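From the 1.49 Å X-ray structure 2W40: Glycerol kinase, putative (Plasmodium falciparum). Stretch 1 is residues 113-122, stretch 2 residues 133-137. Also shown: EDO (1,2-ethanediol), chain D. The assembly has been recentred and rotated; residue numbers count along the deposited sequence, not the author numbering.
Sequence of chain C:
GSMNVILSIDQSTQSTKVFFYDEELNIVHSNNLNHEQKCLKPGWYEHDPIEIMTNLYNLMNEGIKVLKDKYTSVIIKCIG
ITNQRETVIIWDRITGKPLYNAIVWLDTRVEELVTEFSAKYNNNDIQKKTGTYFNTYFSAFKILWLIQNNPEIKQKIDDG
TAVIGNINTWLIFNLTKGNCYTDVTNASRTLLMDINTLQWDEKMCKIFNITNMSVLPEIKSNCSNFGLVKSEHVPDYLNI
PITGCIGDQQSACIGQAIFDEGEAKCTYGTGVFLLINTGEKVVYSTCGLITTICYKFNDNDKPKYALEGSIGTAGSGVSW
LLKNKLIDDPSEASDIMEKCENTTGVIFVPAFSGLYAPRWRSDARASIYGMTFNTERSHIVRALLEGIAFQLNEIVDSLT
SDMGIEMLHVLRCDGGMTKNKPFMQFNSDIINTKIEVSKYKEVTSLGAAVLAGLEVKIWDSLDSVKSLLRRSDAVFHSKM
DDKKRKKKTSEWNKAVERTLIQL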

# COMPACT_ATOMS: atom_id res chain seq x y z
N LEU C 113 -10.58 9.30 -24.13
CA LEU C 113 -10.43 9.48 -25.61
C LEU C 113 -10.17 8.20 -26.28
O LEU C 113 -10.76 7.91 -27.35
CB LEU C 113 -9.35 10.51 -26.07
CG LEU C 113 -9.65 11.96 -25.95
CD1 LEU C 113 -8.24 12.67 -26.08
CD2 LEU C 113 -10.70 12.32 -27.00
N VAL C 114 -9.23 7.40 -25.72
CA VAL C 114 -8.96 6.10 -26.34
C VAL C 114 -10.20 5.16 -26.36
O VAL C 114 -10.49 4.56 -27.34
CB VAL C 114 -7.71 5.41 -25.69
CG1 VAL C 114 -7.55 3.93 -26.11
CG2 VAL C 114 -6.44 6.26 -25.93
N THR C 115 -10.96 5.11 -25.25
CA THR C 115 -12.23 4.39 -25.19
C THR C 115 -13.19 4.88 -26.28
O THR C 115 -13.71 4.08 -27.07
CB THR C 115 -12.81 4.51 -23.82
OG1 THR C 115 -11.88 3.95 -22.91
CG2 THR C 115 -14.21 3.80 -23.71
N GLU C 116 -13.27 6.17 -26.45
CA GLU C 116 -14.18 6.77 -27.48
C GLU C 116 -13.80 6.44 -28.92
O GLU C 116 -14.63 5.94 -29.75
CB GLU C 116 -14.25 8.27 -27.29
CG GLU C 116 -15.06 8.95 -28.37
CD GLU C 116 -14.83 10.43 -28.58
OE1 GLU C 116 -14.19 11.12 -27.77
OE2 GLU C 116 -15.35 10.87 -29.61
N PHE C 117 -12.49 6.64 -29.23
CA PHE C 117 -12.04 6.38 -30.55
C PHE C 117 -12.00 4.91 -30.87
O PHE C 117 -12.22 4.49 -32.06
CB PHE C 117 -10.64 6.99 -30.76
CG PHE C 117 -10.66 8.46 -31.13
CD1 PHE C 117 -11.32 9.36 -30.32
CD2 PHE C 117 -10.13 8.91 -32.32
CE1 PHE C 117 -11.38 10.72 -30.69
CE2 PHE C 117 -10.16 10.24 -32.69
CZ PHE C 117 -10.82 11.16 -31.88
N SER C 118 -11.63 4.07 -29.89
CA SER C 118 -11.57 2.63 -30.15
C SER C 118 -12.89 2.04 -30.64
O SER C 118 -12.90 1.10 -31.38
CB SER C 118 -11.05 1.80 -28.99
OG SER C 118 -9.73 2.21 -28.55
N ALA C 119 -14.00 2.65 -30.23
CA ALA C 119 -15.32 2.15 -30.68
C ALA C 119 -15.68 2.58 -32.09
O ALA C 119 -16.72 2.10 -32.72
CB ALA C 119 -16.37 2.66 -29.72
N LYS C 120 -14.91 3.48 -32.64
CA LYS C 120 -15.14 4.05 -33.98
C LYS C 120 -14.26 3.59 -35.10
O LYS C 120 -14.53 3.93 -36.21
CB LYS C 120 -15.06 5.59 -33.89
CG LYS C 120 -16.27 6.15 -33.10
CD LYS C 120 -16.25 7.68 -33.05
CE LYS C 120 -16.27 8.27 -31.62
NZ LYS C 120 -17.51 9.11 -31.24
N TYR C 121 -13.20 2.84 -34.80
CA TYR C 121 -12.23 2.34 -35.76
C TYR C 121 -12.00 0.82 -35.53
O TYR C 121 -12.12 0.31 -34.43
CB TYR C 121 -10.88 3.13 -35.66
CG TYR C 121 -11.08 4.57 -36.08
CD1 TYR C 121 -10.96 4.92 -37.37
CD2 TYR C 121 -11.42 5.52 -35.15
CE1 TYR C 121 -11.17 6.27 -37.78
CE2 TYR C 121 -11.61 6.87 -35.50
CZ TYR C 121 -11.50 7.21 -36.84
OH TYR C 121 -11.71 8.47 -37.26
N ASN C 122 -11.70 0.14 -36.61
CA ASN C 122 -11.39 -1.26 -36.62
C ASN C 122 -9.92 -1.37 -36.09
O ASN C 122 -8.97 -1.00 -36.75
CB ASN C 122 -11.48 -1.77 -38.05
CG ASN C 122 -11.25 -3.30 -38.23
OD1 ASN C 122 -11.85 -3.92 -39.16
ND2 ASN C 122 -10.38 -3.88 -37.45
N TYR C 133 -2.51 -1.26 -31.63
CA TYR C 133 -3.89 -0.74 -31.40
C TYR C 133 -3.80 0.64 -30.74
O TYR C 133 -2.73 1.04 -30.30
CB TYR C 133 -4.63 -1.69 -30.51
CG TYR C 133 -4.81 -3.11 -30.98
CD1 TYR C 133 -5.09 -3.40 -32.25
CD2 TYR C 133 -4.64 -4.14 -30.13
CE1 TYR C 133 -5.39 -4.67 -32.68
CE2 TYR C 133 -4.80 -5.45 -30.57
CZ TYR C 133 -5.21 -5.69 -31.88
OH TYR C 133 -5.41 -7.01 -32.35
N PHE C 134 -4.90 1.40 -30.75
CA PHE C 134 -4.98 2.63 -29.95
C PHE C 134 -4.63 2.27 -28.52
O PHE C 134 -5.10 1.26 -27.96
CB PHE C 134 -6.43 3.20 -29.97
CG PHE C 134 -6.90 3.77 -31.31
CD1 PHE C 134 -6.01 4.20 -32.32
CD2 PHE C 134 -8.24 3.88 -31.59
CE1 PHE C 134 -6.47 4.74 -33.56
CE2 PHE C 134 -8.65 4.40 -32.85
CZ PHE C 134 -7.80 4.89 -33.75
N ASN C 135 -3.90 3.19 -27.89
CA ASN C 135 -3.54 3.07 -26.50
C ASN C 135 -3.22 4.44 -25.91
O ASN C 135 -3.22 5.42 -26.63
CB ASN C 135 -2.39 2.05 -26.36
CG ASN C 135 -1.15 2.47 -27.12
OD1 ASN C 135 -0.75 3.70 -27.05
ND2 ASN C 135 -0.47 1.48 -27.76
N THR C 136 -2.96 4.47 -24.62
CA THR C 136 -2.65 5.72 -23.92
C THR C 136 -1.19 6.09 -23.98
O THR C 136 -0.78 7.15 -23.43
CB THR C 136 -3.07 5.71 -22.44
OG1 THR C 136 -2.32 4.68 -21.83
CG2 THR C 136 -4.59 5.39 -22.27
N TYR C 137 -0.41 5.20 -24.61
CA TYR C 137 1.08 5.09 -24.48
C TYR C 137 1.77 5.90 -25.62
O TYR C 137 2.71 6.70 -25.36
CB TYR C 137 1.39 3.60 -24.57
CG TYR C 137 2.85 3.19 -24.60
CD1 TYR C 137 3.85 3.92 -23.93
CD2 TYR C 137 3.18 2.02 -25.18
CE1 TYR C 137 5.22 3.44 -23.95
CE2 TYR C 137 4.49 1.59 -25.24
CZ TYR C 137 5.49 2.27 -24.58
OH TYR C 137 6.79 1.76 -24.65
C1 EDO D . -1.00 -4.94 -30.58
O1 EDO D . -0.92 -6.37 -30.35
C2 EDO D . -1.00 -4.16 -29.29
O2 EDO D . -1.10 -2.82 -29.55
O HOH W 1 -7.92 0.19 -28.24

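Stretch 1 is the last part of a helix followed by a short turn. Stretch 2 has no regular helix or strand and runs alongside it. The CA atoms of Val114 and Asn135 mark the nearest backbone approach, 6.2 Å apart. No direct hydrogen bond joins the two stretches. The contact is made by apolar packing and one bridging water, and it buries 283 Å², both sides summed.

Phe134 covers the most surface. Its CA-to-CB bond points toward the helix, and its ring is met at the edge by Phe117, Ser118 and Tyr121. Atom CE2 of Phe134 is the focus. Phe134 CE2 lies 3.7 Å from Phe117 O, 3.9 Å from Phe117 CB and 3.8 Å from Tyr121 CD2. The contact with Phe117 O is a packing contact. That oxygen already accepts a hydrogen bond from Lys120 N, with 2.9 Å between Lys120 N and Phe117 O. The side chain of Phe117 starts toward stretch 2, but its end leads away, so CB rather than the ring makes the approach.

The rings of Tyr121 and Phe134 form an oblique pair. Their centroids are 5.8 Å apart and their planes meet at 77°. Tyr121 points its CA-to-CB bond toward stretch 2, which brings Tyr121 CD2 to 3.8 Å from Phe134 CE2.

Val114 is the second main contributor. It also points toward stretch 2, with chi1 in the t well. Val114 CG1 lies 4.1 Å from Phe134 CB, an apolar contact. Val114 CG2 lies 3.4 Å from Asn135 O and 4.2 Å from Thr136 CG2. Val114 thus packs against Phe134, Asn135 and Thr136. The CA-to-CB bond of Asn135 points away from stretch 1. Its OD1 accepts a hydrogen bond from Tyr137 N, with Tyr137 N and Asn135 OD1 2.9 Å apart, and this bond helps hold the local turn of the chain.

Ser118 supplies the polar link. Its OG donates to Val114 O, with 2.8 Å between Ser118 OG and Val114 O, one helical turn back. The same OG accepts a hydrogen bond from water 1, whose O is 2.7 Å from Ser118 OG. Water 1 also donates to Phe134 O, with the water O 3.0 Å from Phe134 O. The water therefore ties the helix to the backbone of stretch 2, and Ser118 OG packs 3.7 Å from Phe134 CB.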